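PDB 4OGD: succinate-semialdehyde dehydrogenase from Streptococcus pyogenes MGAS1882, which probably catalyses the NADP+-dependent oxidation of succinic semialdehyde to succinate, as a member of the aldehyde dehydrogenase family. Local coordinates for residues A[100-105]-A[441-446]; A[106-111]-A[115-120]. One frame throughout, in Å; residues are numbered along the deposited sequence.

Contact 1: residues A[100-105]-A[441-446]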
loop_
_atom_site.group_PDB
_atom_site.type_symbol
_atom_site.label_atom_id
_atom_site.label_comp_id
_atom_site.label_asym_id
_atom_site.label_seq_id
_atom_site.Cartn_x
_atom_site.Cartn_y
_atom_site.Cartn_z
ATOM N N ASP A 100 18.276 0.844 -14.442
ATOM C CA ASP A 100 19.402 0.293 -13.689
ATOM C C ASP A 100 19.510 0.888 -12.285
ATOM O O ASP A 100 19.712 0.162 -11.309
ATOM C CB ASP A 100 20.721 0.486 -14.444
ATOM C CG ASP A 100 20.764 -0.276 -15.752
ATOM O OD1 ASP A 100 20.023 -1.270 -15.898
ATOM O OD2 ASP A 100 21.549 0.125 -16.640
ATOM N N GLU A 101 19.367 2.205 -12.189
ATOM C CA GLU A 101 19.435 2.890 -10.905
ATOM C C GLU A 101 18.296 2.457 -9.976
ATOM O O GLU A 101 18.492 2.237 -8.776
ATOM C CB GLU A 101 19.377 4.407 -11.109
ATOM C CG GLU A 101 19.313 5.180 -9.792
ATOM C CD GLU A 101 19.085 6.666 -9.985
ATOM O OE1 GLU A 101 19.414 7.186 -11.071
ATOM O OE2 GLU A 101 18.565 7.312 -9.052
ATOM N N PHE A 102 17.101 2.342 -10.541
ATOM C CA PHE A 102 15.918 2.033 -9.739
ATOM C C PHE A 102 15.869 0.568 -9.303
ATOM O O PHE A 102 15.187 0.232 -8.335
ATOM C CB PHE A 102 14.641 2.389 -10.502
ATOM C CG PHE A 102 14.365 3.870 -10.588
ATOM C CD1 PHE A 102 15.234 4.806 -10.023
ATOM C CD2 PHE A 102 13.220 4.322 -11.228
ATOM C CE1 PHE A 102 14.963 6.163 -10.106
ATOM C CE2 PHE A 102 12.936 5.679 -11.310
ATOM C CZ PHE A 102 13.811 6.601 -10.748
ATOM N N LEU A 103 16.581 -0.298 -10.024
ATOM C CA LEU A 103 16.591 -1.735 -9.723
ATOM C C LEU A 103 17.802 -2.183 -8.907
ATOM O O LEU A 103 17.894 -3.348 -8.513
ATOM C CB LEU A 103 16.537 -2.536 -11.022
ATOM C CG LEU A 103 15.175 -2.614 -11.701
ATOM C CD1 LEU A 103 15.298 -3.157 -13.115
ATOM C CD2 LEU A 103 14.257 -3.498 -10.866
ATOM N N MET A 104 18.731 -1.263 -8.663
ATOM C CA MET A 104 19.942 -1.587 -7.911
ATOM C C MET A 104 19.635 -2.145 -6.519
ATOM O O MET A 104 18.687 -1.712 -5.859
ATOM C CB MET A 104 20.804 -0.334 -7.779
ATOM C CG MET A 104 22.255 -0.598 -7.424
ATOM S SD MET A 104 23.179 0.947 -7.313
ATOM C CE MET A 104 21.998 2.114 -7.974
ATOM N N SER A 105 20.439 -3.111 -6.078
ATOM C CA SER A 105 20.361 -3.607 -4.710
ATOM C C SER A 105 20.581 -2.454 -3.738
ATOM O O SER A 105 21.298 -1.497 -4.046
ATOM C CB SER A 105 21.429 -4.686 -4.491
ATOM O OG SER A 105 21.373 -5.220 -3.182
ATOM N N LEU A 441 9.220 6.952 -6.488
ATOM C CA LEU A 441 8.172 6.471 -5.587
ATOM C C LEU A 441 7.182 5.591 -6.342
ATOM O O LEU A 441 6.656 4.620 -5.800
ATOM C CB LEU A 441 7.439 7.634 -4.913
ATOM C CG LEU A 441 8.264 8.513 -3.972
ATOM C CD1 LEU A 441 7.389 9.560 -3.280
ATOM C CD2 LEU A 441 9.004 7.667 -2.933
ATOM N N GLY A 442 6.937 5.929 -7.600
ATOM C CA GLY A 442 6.009 5.164 -8.416
ATOM C C GLY A 442 6.620 3.927 -9.059
ATOM O O GLY A 442 5.967 3.254 -9.864
ATOM N N PHE A 443 7.870 3.623 -8.718
ATOM C CA PHE A 443 8.522 2.436 -9.250
ATOM C C PHE A 443 8.331 1.209 -8.351
ATOM O O PHE A 443 8.325 0.078 -8.840
ATOM C CB PHE A 443 10.020 2.698 -9.475
ATOM C CG PHE A 443 10.729 1.581 -10.172
ATOM C CD1 PHE A 443 10.589 1.412 -11.540
ATOM C CD2 PHE A 443 11.525 0.698 -9.460
ATOM C CE1 PHE A 443 11.230 0.386 -12.193
ATOM C CE2 PHE A 443 12.176 -0.343 -10.104
ATOM C CZ PHE A 443 12.026 -0.496 -11.475
ATOM N N THR A 444 8.174 1.419 -7.046
ATOM C CA THR A 444 8.243 0.292 -6.108
ATOM C C THR A 444 6.906 -0.260 -5.620
ATOM O O THR A 444 6.887 -1.163 -4.787
ATOM C CB THR A 444 9.099 0.637 -4.890
ATOM O OG1 THR A 444 8.634 1.869 -4.337
ATOM C CG2 THR A 444 10.570 0.774 -5.287
ATOM N N SER A 445 5.798 0.252 -6.145
ATOM C CA SER A 445 4.486 -0.110 -5.612
ATOM C C SER A 445 4.232 -1.607 -5.603
ATOM O O SER A 445 3.688 -2.134 -4.630
ATOM C CB SER A 445 3.373 0.578 -6.392
ATOM O OG SER A 445 3.497 1.978 -6.274
ATOM N N PHE A 446 4.628 -2.286 -6.676
ATOM C CA PHE A 446 4.402 -3.724 -6.777
ATOM C C PHE A 446 5.696 -4.514 -6.920
ATOM O O PHE A 446 5.748 -5.565 -7.580
ATOM C CB PHE A 446 3.381 -4.026 -7.879
ATOM C CG PHE A 446 2.075 -3.309 -7.678
ATOM C CD1 PHE A 446 1.173 -3.750 -6.717
ATOM C CD2 PHE A 446 1.772 -2.170 -8.411
ATOM C CE1 PHE A 446 -0.019 -3.096 -6.517
ATOM C CE2 PHE A 446 0.573 -1.496 -8.215
ATOM C CZ PHE A 446 -0.325 -1.957 -7.261
#
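The C-terminal end of the long helix 78-103 meets the loop between strands 433-434 and 448-455 through Phe102, Leu103 and Phe443, an apolar join between parts of the aldehyde dehydrogenase fold more than 300 residues apart in sequence. The ring of Phe443 is the shared surface. Over one of its faces sits Phe102 CB, 3.8 Å from the ring centroid and only 15° off the normal, a CH-pi contact made by the root of the side chain and not by its ring. The two aromatic rings meet obliquely, planes at 56° and centroids 5.4 Å apart, and Phe102 CD2 comes within 3.9 Å of Phe443 CG. Leu103 takes a different part of the same ring: its CD2 lies in the ring plane at the edge, 3.8 Å from Phe443 CZ. Phe443 reaches this place because its CG stands anti to the backbone N (chi1 -173°), which carries the ring out from the loop to the helix end. The backbone also takes part, with Phe102 O 3.5 Å from Phe443 CE2. Helix 136-148 packs against the same group, Pro144 and Ile147 touching Phe443 and Val148 touching Leu103, while Leu45 of helix 45-61 also meets Leu103.

Contact 2: residues A[106-111]-A[115-120]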
loop_
_atom_site.group_PDB
_atom_site.type_symbol
_atom_site.label_atom_id
_atom_site.label_comp_id
_atom_site.label_asym_id
_atom_site.label_seq_id
_atom_site.Cartn_x
_atom_site.Cartn_y
_atom_site.Cartn_z
ATOM N N THR A 106 19.966 -2.544 -2.565
ATOM C CA THR A 106 20.093 -1.507 -1.546
ATOM C C THR A 106 20.775 -2.045 -0.293
ATOM O O THR A 106 20.187 -2.824 0.447
ATOM C CB THR A 106 18.707 -0.952 -1.150
ATOM O OG1 THR A 106 18.079 -0.381 -2.302
ATOM C CG2 THR A 106 18.839 0.116 -0.066
ATOM N N PRO A 107 22.025 -1.622 -0.046
ATOM C CA PRO A 107 22.702 -2.031 1.187
ATOM C C PRO A 107 22.011 -1.469 2.421
ATOM O O PRO A 107 21.470 -0.354 2.391
ATOM C CB PRO A 107 24.093 -1.401 1.050
ATOM C CG PRO A 107 24.266 -1.159 -0.415
ATOM C CD PRO A 107 22.893 -0.798 -0.903
ATOM N N LEU A 108 22.032 -2.250 3.492
ATOM C CA LEU A 108 21.443 -1.851 4.758
ATOM C C LEU A 108 22.526 -1.769 5.821
ATOM O O LEU A 108 23.318 -2.699 5.995
ATOM C CB LEU A 108 20.365 -2.844 5.180
ATOM C CG LEU A 108 19.137 -2.933 4.275
ATOM C CD1 LEU A 108 18.372 -4.227 4.517
ATOM C CD2 LEU A 108 18.225 -1.742 4.516
ATOM N N GLU A 109 22.558 -0.640 6.518
ATOM C CA GLU A 109 23.548 -0.388 7.554
ATOM C C GLU A 109 23.236 -1.183 8.820
ATOM O O GLU A 109 22.202 -0.981 9.458
ATOM C CB GLU A 109 23.597 1.112 7.848
ATOM C CG GLU A 109 24.548 1.527 8.957
ATOM C CD GLU A 109 24.375 2.992 9.339
ATOM O OE1 GLU A 109 24.077 3.812 8.443
ATOM O OE2 GLU A 109 24.521 3.317 10.538
ATOM N N THR A 110 24.131 -2.100 9.166
ATOM C CA THR A 110 23.969 -2.908 10.363
ATOM C C THR A 110 25.335 -3.417 10.818
ATOM O O THR A 110 26.162 -3.800 9.991
ATOM C CB THR A 110 22.982 -4.085 10.122
ATOM O OG1 THR A 110 22.824 -4.845 11.324
ATOM C CG2 THR A 110 23.473 -5.001 8.996
ATOM N N ASP A 111 25.587 -3.391 12.123
ATOM C CA ASP A 111 26.837 -3.949 12.642
ATOM C C ASP A 111 26.661 -5.397 13.104
ATOM O O ASP A 111 27.555 -5.990 13.709
ATOM C CB ASP A 111 27.435 -3.069 13.750
ATOM C CG ASP A 111 26.465 -2.790 14.874
ATOM O OD1 ASP A 111 25.560 -3.619 15.112
ATOM O OD2 ASP A 111 26.614 -1.738 15.534
ATOM N N ALA A 115 23.769 -7.080 5.201
ATOM C CA ALA A 115 22.353 -6.980 4.849
ATOM C C ALA A 115 22.132 -6.094 3.631
ATOM O O ALA A 115 22.799 -5.070 3.464
ATOM C CB ALA A 115 21.547 -6.441 6.033
ATOM N N TYR A 116 21.188 -6.496 2.788
ATOM C CA TYR A 116 20.729 -5.662 1.677
ATOM C C TYR A 116 19.331 -6.101 1.280
ATOM O O TYR A 116 18.847 -7.130 1.730
ATOM C CB TYR A 116 21.674 -5.763 0.472
ATOM C CG TYR A 116 21.857 -7.163 -0.072
ATOM C CD1 TYR A 116 21.113 -7.611 -1.159
ATOM C CD2 TYR A 116 22.788 -8.032 0.494
ATOM C CE1 TYR A 116 21.288 -8.895 -1.667
ATOM C CE2 TYR A 116 22.969 -9.308 -0.006
ATOM C CZ TYR A 116 22.220 -9.735 -1.082
ATOM O OH TYR A 116 22.407 -11.011 -1.574
ATOM N N TYR A 117 18.665 -5.322 0.442
ATOM C CA TYR A 117 17.441 -5.843 -0.139
ATOM C C TYR A 117 17.404 -5.660 -1.639
ATOM O O TYR A 117 17.917 -4.677 -2.172
ATOM C CB TYR A 117 16.174 -5.304 0.552
ATOM C CG TYR A 117 15.831 -3.843 0.322
ATOM C CD1 TYR A 117 15.075 -3.455 -0.779
ATOM C CD2 TYR A 117 16.206 -2.870 1.237
ATOM C CE1 TYR A 117 14.730 -2.131 -0.980
ATOM C CE2 TYR A 117 15.857 -1.531 1.043
ATOM C CZ TYR A 117 15.123 -1.180 -0.077
ATOM O OH TYR A 117 14.760 0.136 -0.295
ATOM N N LEU A 118 16.811 -6.641 -2.304
ATOM C CA LEU A 118 16.645 -6.601 -3.743
ATOM C C LEU A 118 15.286 -6.004 -4.061
ATOM O O LEU A 118 14.402 -5.959 -3.199
ATOM C CB LEU A 118 16.747 -8.015 -4.312
ATOM C CG LEU A 118 18.058 -8.729 -3.969
ATOM C CD1 LEU A 118 17.991 -10.183 -4.385
ATOM C CD2 LEU A 118 19.238 -8.041 -4.648
ATOM N N LYS A 119 15.125 -5.521 -5.289
ATOM C CA LYS A 119 13.821 -5.067 -5.753
ATOM C C LYS A 119 13.406 -5.977 -6.885
ATOM O O LYS A 119 13.958 -5.916 -7.983
ATOM C CB LYS A 119 13.873 -3.606 -6.195
ATOM C CG LYS A 119 14.064 -2.644 -5.038
ATOM C CD LYS A 119 14.373 -1.230 -5.512
ATOM C CE LYS A 119 14.520 -0.299 -4.319
ATOM N NZ LYS A 119 14.981 1.071 -4.712
ATOM N N GLN A 120 12.447 -6.849 -6.606
ATOM C CA GLN A 120 12.122 -7.918 -7.537
ATOM C C GLN A 120 10.688 -7.838 -8.022
ATOM O O GLN A 120 9.820 -7.269 -7.346
ATOM C CB GLN A 120 12.379 -9.275 -6.868
ATOM C CG GLN A 120 13.840 -9.478 -6.479
ATOM C CD GLN A 120 14.101 -10.849 -5.918
ATOM O OE1 GLN A 120 13.445 -11.271 -4.971
ATOM N NE2 GLN A 120 15.047 -11.568 -6.516
HETATM O O HOH W 1 17.030 -2.506 -3.734
HETATM O O HOH W 2 25.198 -4.606 5.426
#
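Thr106 and Tyr117 form an antiparallel hydrogen-bonded pair: Thr106 N donates to Tyr117 O (3.0 Å, 166° at the hydrogen), and Tyr117 N returns a bond to Thr106 O (2.9 Å). Pro107 and Tyr116 follow as the non-hydrogen-bonded pair, and beyond them Leu108 N binds Ala115 O at 2.9 Å. Two waters bridge the strands: one accepts from Thr106 OG1 and donates to Tyr117 O, the other donates to Leu108 O and accepts from Ala115 N. These bonds build a beta hairpin whose strand 113-120 is the middle of a three-stranded antiparallel sheet, flanked on its other edge by strand 448-455. Apolar contacts gather on the face bearing Thr106 and Tyr117. With CG between its backbone N and carbonyl carbon (chi1 71°), Tyr117 turns its ring face to Thr106, whose CB makes a CH-pi contact 3.8 Å from the centroid. Leu108 CD2 meets the ring edge, 4.0 Å from Tyr117 CD2, and Thr110 CG2 touches Ala115 CB at 3.8 Å. The second subunit packs on this face, its Leu441 on Tyr117 and its Pro425 on Leu108, and Glu423 of that subunit hydrogen-bonds Thr110 OG1.

Overall arrangement
The two contacts follow one another in the chain: helix 78-103 ends in contact 1, and strand 106-107 then opens the hairpin of contact 2, which lies between the two segments of contact 1 along the chain. Their centres lie about 14 Å apart and they touch, Leu103 CD2 packing 3.8 Å from Lys119 O. Contact 1 is buried and joined by apolar packing; contact 2, farther from the chain centre and only partly buried, combines backbone bonds, bridging waters and side-chain packing. The dimer ties them again: the loop of contact 1 in one subunit packs on the hairpin of contact 2 in the other.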